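Local coordinates for histidine-containing phosphotransfer protein 2 (Oryza sativa, PDB 1YVI) that relays phosphoryl groups between cytokinin sensor histidine kinases and response regulators, acting as a positive regulator of cytokinin signalling, at residues A[58-63]-A[76-81]; A[22-27]-A[93-98]. All blocks are in the same frame, centred on the assembly; numbering follows the deposited sequence.

Interaction 1: residues A[58-63]-A[76-81]; sequences INEIAT and DAYVHQ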
loop_
_atom_site.group_PDB
_atom_site.type_symbol
_atom_site.label_atom_id
_atom_site.label_comp_id
_atom_site.label_asym_id
_atom_site.label_seq_id
_atom_site.Cartn_x
_atom_site.Cartn_y
_atom_site.Cartn_z
ATOM N N ILE A 58 3.319 -7.928 -5.454
ATOM C CA ILE A 58 4.726 -8.029 -5.001
ATOM C C ILE A 58 5.215 -9.470 -5.247
ATOM O O ILE A 58 6.296 -9.695 -5.808
ATOM C CB ILE A 58 4.854 -7.663 -3.504
ATOM C CG1 ILE A 58 4.637 -6.136 -3.352
ATOM C CG2 ILE A 58 6.217 -8.198 -2.912
ATOM C CD1 ILE A 58 4.502 -5.607 -1.941
ATOM N N ASN A 59 4.394 -10.453 -4.867
ATOM C CA ASN A 59 4.785 -11.860 -5.062
ATOM C C ASN A 59 4.873 -12.224 -6.519
ATOM O O ASN A 59 5.771 -12.974 -6.892
ATOM C CB ASN A 59 3.819 -12.794 -4.367
ATOM C CG ASN A 59 3.887 -12.673 -2.859
ATOM O OD1 ASN A 59 4.916 -12.315 -2.303
ATOM N ND2 ASN A 59 2.781 -13.019 -2.185
ATOM N N GLU A 60 4.005 -11.678 -7.380
ATOM C CA GLU A 60 4.135 -11.943 -8.839
ATOM C C GLU A 60 5.410 -11.343 -9.434
ATOM O O GLU A 60 6.034 -11.934 -10.329
ATOM C CB GLU A 60 2.937 -11.415 -9.675
ATOM C CG GLU A 60 1.596 -11.975 -9.293
ATOM C CD GLU A 60 1.294 -13.377 -9.818
ATOM O OE1 GLU A 60 2.187 -14.018 -10.430
ATOM O OE2 GLU A 60 0.132 -13.834 -9.606
ATOM N N ILE A 61 5.724 -10.119 -9.041
ATOM C CA ILE A 61 6.990 -9.520 -9.452
ATOM C C ILE A 61 8.199 -10.366 -8.987
ATOM O O ILE A 61 9.088 -10.659 -9.800
ATOM C CB ILE A 61 7.137 -8.104 -8.904
ATOM C CG1 ILE A 61 6.074 -7.171 -9.581
ATOM C CG2 ILE A 61 8.527 -7.501 -9.290
ATOM C CD1 ILE A 61 5.862 -5.839 -8.775
ATOM N N ALA A 62 8.224 -10.749 -7.700
ATOM C CA ALA A 62 9.297 -11.644 -7.183
ATOM C C ALA A 62 9.494 -12.855 -8.078
ATOM O O ALA A 62 10.637 -13.183 -8.457
ATOM C CB ALA A 62 9.047 -12.047 -5.708
ATOM N N THR A 63 8.410 -13.510 -8.447
ATOM C CA THR A 63 8.450 -14.669 -9.332
ATOM C C THR A 63 9.031 -14.363 -10.693
ATOM O O THR A 63 9.869 -15.137 -11.199
ATOM C CB THR A 63 7.049 -15.323 -9.492
ATOM O OG1 THR A 63 6.645 -15.769 -8.217
ATOM C CG2 THR A 63 7.053 -16.497 -10.466
ATOM N N ASP A 76 7.644 -4.233 -15.378
ATOM C CA ASP A 76 7.320 -2.822 -15.442
ATOM C C ASP A 76 5.782 -2.672 -15.377
ATOM O O ASP A 76 5.255 -1.824 -14.649
ATOM C CB ASP A 76 7.889 -2.318 -16.771
ATOM C CG ASP A 76 8.107 -0.828 -16.829
ATOM O OD1 ASP A 76 7.842 -0.079 -15.880
ATOM O OD2 ASP A 76 8.538 -0.380 -17.910
ATOM N N ALA A 77 5.069 -3.478 -16.153
ATOM C CA ALA A 77 3.576 -3.474 -16.119
ATOM C C ALA A 77 3.045 -3.775 -14.712
ATOM O O ALA A 77 2.122 -3.108 -14.310
ATOM C CB ALA A 77 3.007 -4.494 -17.106
ATOM N N TYR A 78 3.575 -4.799 -13.999
ATOM C CA TYR A 78 3.120 -5.072 -12.612
ATOM C C TYR A 78 3.422 -3.940 -11.645
ATOM O O TYR A 78 2.600 -3.592 -10.792
ATOM C CB TYR A 78 3.759 -6.320 -12.021
ATOM C CG TYR A 78 2.983 -7.579 -12.325
ATOM C CD1 TYR A 78 1.712 -7.793 -11.806
ATOM C CD2 TYR A 78 3.550 -8.575 -13.060
ATOM C CE1 TYR A 78 1.020 -8.993 -12.065
ATOM C CE2 TYR A 78 2.872 -9.753 -13.336
ATOM C CZ TYR A 78 1.624 -9.966 -12.810
ATOM O OH TYR A 78 0.991 -11.117 -13.169
ATOM N N VAL A 79 4.626 -3.389 -11.747
ATOM C CA VAL A 79 4.989 -2.215 -10.936
ATOM C C VAL A 79 4.016 -1.045 -11.228
ATOM O O VAL A 79 3.614 -0.311 -10.352
ATOM C CB VAL A 79 6.514 -1.850 -11.201
ATOM C CG1 VAL A 79 6.869 -0.470 -10.642
ATOM C CG2 VAL A 79 7.383 -3.003 -10.579
ATOM N N HIS A 80 3.646 -0.877 -12.489
ATOM C CA HIS A 80 2.755 0.199 -12.866
ATOM C C HIS A 80 1.386 -0.038 -12.223
ATOM O O HIS A 80 0.752 0.882 -11.755
ATOM C CB HIS A 80 2.611 0.204 -14.409
ATOM C CG HIS A 80 1.729 1.301 -14.940
ATOM N ND1 HIS A 80 0.411 1.084 -15.315
ATOM C CD2 HIS A 80 1.970 2.626 -15.143
ATOM C CE1 HIS A 80 -0.130 2.235 -15.696
ATOM N NE2 HIS A 80 0.802 3.179 -15.628
ATOM N N GLN A 81 0.928 -1.287 -12.214
ATOM C CA GLN A 81 -0.332 -1.617 -11.524
ATOM C C GLN A 81 -0.244 -1.264 -10.050
ATOM O O GLN A 81 -1.209 -0.752 -9.506
ATOM C CB GLN A 81 -0.633 -3.108 -11.564
ATOM C CG GLN A 81 -1.100 -3.611 -12.813
ATOM C CD GLN A 81 -1.895 -4.918 -12.637
ATOM O OE1 GLN A 81 -2.735 -5.236 -13.475
ATOM N NE2 GLN A 81 -1.613 -5.677 -11.582
#
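The Tyr-78 hydroxyl, OH, ends beside the Glu-60 side chain, 4.0 Å from Glu-60 CG, and no hydrogen bond crosses between 58-63 and 76-81. The two helices run antiparallel, their axes 9.8 Å apart at closest approach, with Ile-61 level with Tyr-78. Glu-60 CB sits over one face of the tyrosine ring, toward its rim, 4.0 Å from the centroid in a CH-pi contact. Beyond CB the glutamate chain bends (chi2 -79°), and its carboxylate ends up almost parallel to the ring plane. Deeper in, the Ile-61 and Tyr-78 side chains lie alongside each other, pointing opposite ways, Ile-61 CG1 meeting Tyr-78 CB at 3.5 Å. With CG1 beside its own backbone N (chi1 -67°) and CD1 extended from it, Ile-61 carries CD1 to within 3.7 Å of Val-79 CG2. Both Ile-61 and Val-79 also touch Phe-101 of helix 92-106, so this side of the contact belongs to the HPt bundle core. An alanine in place of Tyr-78 removes the ring under Glu-60 CB and would probably leave the glutamate arm freer to turn and a gap beside it. The contact lies on the helix that carries His-80, the predicted phosphohistidine, and the two helices are joined here by apolar and CH-pi contacts alone.

Interaction 2: residues A[22-27]-A[93-98]; sequences LVDEQF and KVKFTC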
loop_
_atom_site.group_PDB
_atom_site.type_symbol
_atom_site.label_atom_id
_atom_site.label_comp_id
_atom_site.label_asym_id
_atom_site.label_seq_id
_atom_site.Cartn_x
_atom_site.Cartn_y
_atom_site.Cartn_z
ATOM N N LEU A 22 2.986 8.472 5.584
ATOM C CA LEU A 22 2.672 7.137 5.053
ATOM C C LEU A 22 1.519 7.214 4.082
ATOM O O LEU A 22 1.447 6.418 3.130
ATOM C CB LEU A 22 2.316 6.152 6.181
ATOM C CG LEU A 22 3.456 5.902 7.202
ATOM C CD1 LEU A 22 3.031 4.872 8.241
ATOM C CD2 LEU A 22 4.754 5.429 6.507
ATOM N N VAL A 23 0.583 8.131 4.348
ATOM C CA VAL A 23 -0.551 8.339 3.430
ATOM C C VAL A 23 -0.664 9.821 3.069
ATOM O O VAL A 23 -0.230 10.719 3.831
ATOM C CB VAL A 23 -1.907 7.837 4.035
ATOM C CG1 VAL A 23 -1.908 6.311 4.247
ATOM C CG2 VAL A 23 -2.215 8.574 5.374
ATOM N N ASP A 24 -1.232 10.053 1.901
ATOM C CA ASP A 24 -1.438 11.397 1.370
ATOM C C ASP A 24 -2.948 11.743 1.253
ATOM O O ASP A 24 -3.812 11.037 1.802
ATOM C CB ASP A 24 -0.737 11.569 0.012
ATOM C CG ASP A 24 -1.381 10.747 -1.112
ATOM O OD1 ASP A 24 -2.491 10.204 -0.953
ATOM O OD2 ASP A 24 -0.760 10.636 -2.184
ATOM N N GLU A 25 -3.251 12.825 0.533
ATOM C CA GLU A 25 -4.650 13.296 0.363
ATOM C C GLU A 25 -5.598 12.258 -0.221
ATOM O O GLU A 25 -6.796 12.307 0.054
ATOM C CB GLU A 25 -4.710 14.602 -0.474
ATOM C CG GLU A 25 -4.290 14.381 -1.965
ATOM C CD GLU A 25 -3.916 15.660 -2.704
ATOM O OE1 GLU A 25 -4.579 16.719 -2.478
ATOM O OE2 GLU A 25 -2.964 15.596 -3.532
ATOM N N GLN A 26 -5.101 11.330 -1.047
ATOM C CA GLN A 26 -5.993 10.348 -1.659
ATOM C C GLN A 26 -6.614 9.490 -0.557
ATOM O O GLN A 26 -7.694 8.993 -0.722
ATOM C CB GLN A 26 -5.292 9.469 -2.709
ATOM C CG GLN A 26 -4.686 10.285 -3.827
ATOM C CD GLN A 26 -5.737 11.179 -4.456
ATOM O OE1 GLN A 26 -6.879 10.743 -4.677
ATOM N NE2 GLN A 26 -5.378 12.442 -4.721
ATOM N N PHE A 27 -5.910 9.291 0.551
ATOM C CA PHE A 27 -6.467 8.457 1.614
ATOM C C PHE A 27 -7.569 9.250 2.356
ATOM O O PHE A 27 -8.614 8.696 2.767
ATOM C CB PHE A 27 -5.374 7.994 2.581
ATOM C CG PHE A 27 -5.894 7.169 3.702
ATOM C CD1 PHE A 27 -6.224 5.806 3.501
ATOM C CD2 PHE A 27 -6.077 7.728 4.944
ATOM C CE1 PHE A 27 -6.740 5.040 4.529
ATOM C CE2 PHE A 27 -6.605 6.963 5.993
ATOM C CZ PHE A 27 -6.932 5.615 5.786
ATOM N N LYS A 93 4.210 6.438 -0.431
ATOM C CA LYS A 93 5.633 5.978 -0.430
ATOM C C LYS A 93 5.777 4.738 -1.316
ATOM O O LYS A 93 6.742 4.587 -2.031
ATOM C CB LYS A 93 6.100 5.703 1.021
ATOM C CG LYS A 93 6.183 7.031 1.885
ATOM C CD LYS A 93 6.727 6.762 3.218
ATOM C CE LYS A 93 8.259 6.697 3.250
ATOM N NZ LYS A 93 8.604 6.290 4.671
ATOM N N VAL A 94 4.798 3.836 -1.267
ATOM C CA VAL A 94 4.838 2.689 -2.167
ATOM C C VAL A 94 4.792 3.259 -3.598
ATOM O O VAL A 94 5.531 2.851 -4.480
ATOM C CB VAL A 94 3.650 1.743 -1.894
ATOM C CG1 VAL A 94 3.589 0.582 -2.900
ATOM C CG2 VAL A 94 3.705 1.227 -0.443
ATOM N N LYS A 95 3.891 4.214 -3.825
ATOM C CA LYS A 95 3.771 4.815 -5.155
ATOM C C LYS A 95 5.118 5.401 -5.631
ATOM O O LYS A 95 5.517 5.172 -6.779
ATOM C CB LYS A 95 2.638 5.901 -5.149
ATOM C CG LYS A 95 2.522 6.605 -6.469
ATOM C CD LYS A 95 1.627 7.831 -6.402
ATOM C CE LYS A 95 2.325 8.963 -5.660
ATOM N NZ LYS A 95 1.341 10.017 -5.250
ATOM N N PHE A 96 5.798 6.198 -4.806
ATOM C CA PHE A 96 7.038 6.815 -5.282
ATOM C C PHE A 96 8.129 5.806 -5.546
ATOM O O PHE A 96 8.880 5.969 -6.506
ATOM C CB PHE A 96 7.548 7.926 -4.366
ATOM C CG PHE A 96 6.584 9.041 -4.213
ATOM C CD1 PHE A 96 5.950 9.544 -5.310
ATOM C CD2 PHE A 96 6.280 9.545 -2.968
ATOM C CE1 PHE A 96 5.009 10.565 -5.177
ATOM C CE2 PHE A 96 5.357 10.563 -2.847
ATOM C CZ PHE A 96 4.733 11.055 -3.948
ATOM N N THR A 97 8.161 4.742 -4.753
ATOM C CA THR A 97 9.161 3.646 -4.972
ATOM C C THR A 97 8.904 2.960 -6.313
ATOM O O THR A 97 9.842 2.719 -7.086
ATOM C CB THR A 97 9.122 2.704 -3.791
ATOM O OG1 THR A 97 9.484 3.451 -2.607
ATOM C CG2 THR A 97 10.112 1.551 -3.998
ATOM N N CYS A 98 7.625 2.695 -6.625
ATOM C CA CYS A 98 7.242 2.136 -7.968
ATOM C C CYS A 98 7.684 3.013 -9.154
ATOM O O CYS A 98 8.077 2.514 -10.214
ATOM C CB CYS A 98 5.701 1.913 -8.056
ATOM S SG CYS A 98 5.237 0.525 -6.958
HETATM O O HOH W 1 3.042 4.785 1.820
HETATM O O HOH W 2 1.572 12.064 -2.744
HETATM O O HOH W 3 -1.417 9.047 -4.175
#
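Leu-22 and Lys-93 bring the two backbones closest, their CA atoms 6.3 Å apart, where the loop leading into helix 25-34 passes the first turn of helix 92-106. Water 1 fills the step between the main chains: it donates to Leu-22 O at 2.6 Å and accepts from Lys-93 N at 3.0 Å, giving an amide at the start of the helix a partner. Asp-24 then ends the loop as the N-cap of helix 25-34. Its CG stands between its own backbone N and carbonyl carbon (chi1 69°), a turn that lets OD1 reach forward to Gln-26 N at 2.8 Å; the donor comes from above the carboxylate plane, 49° out of it. The other oxygen, OD2, looks across to Lys-95. That lysine bends at chi3 and the two side chains cross at about a right angle, but the salt bridge is long, with Lys-95 NZ 3.8 Å from Asp-24 OD2. Two waters span the gap, each donating to OD2. Water 3 lies 2.6 Å from Asp-24 OD2 and accepts from Lys-95 NZ at 3.1 Å, whereas the NZ bond to water 2 is weak. At the other end of the contact Leu-22 CD2 and Lys-93 CD pack loosely, while Leu-22 also meets Lys-130 of helix 110-142. One carboxylate thus does two jobs, capping a helix with OD1 and answering a lysine charge through OD2, and much of the attraction across this junction is probably relayed by water.

From the N terminus, helix 2-19 leads into the loop at 22-24 and helix 25-34; interaction 2 ties this entry to the start of helix 92-106, closing a loop of 65 intervening residues. Interaction 1 lies wholly within that loop and closes a much shorter one, the hairpin between helices 42-65 and 72-89. Their centres are about 17 Å apart, yet they meet: Val-79 CG1 packs 3.2 Å from Cys-98 O, where helix 72-89 lies against helix 92-106. Interaction 1 therefore pairs two helices of the HPt bundle, and interaction 2 fastens the loop before helix 25-34, and its capped start, to a third; helix 110-142 packs against residues of both contacts.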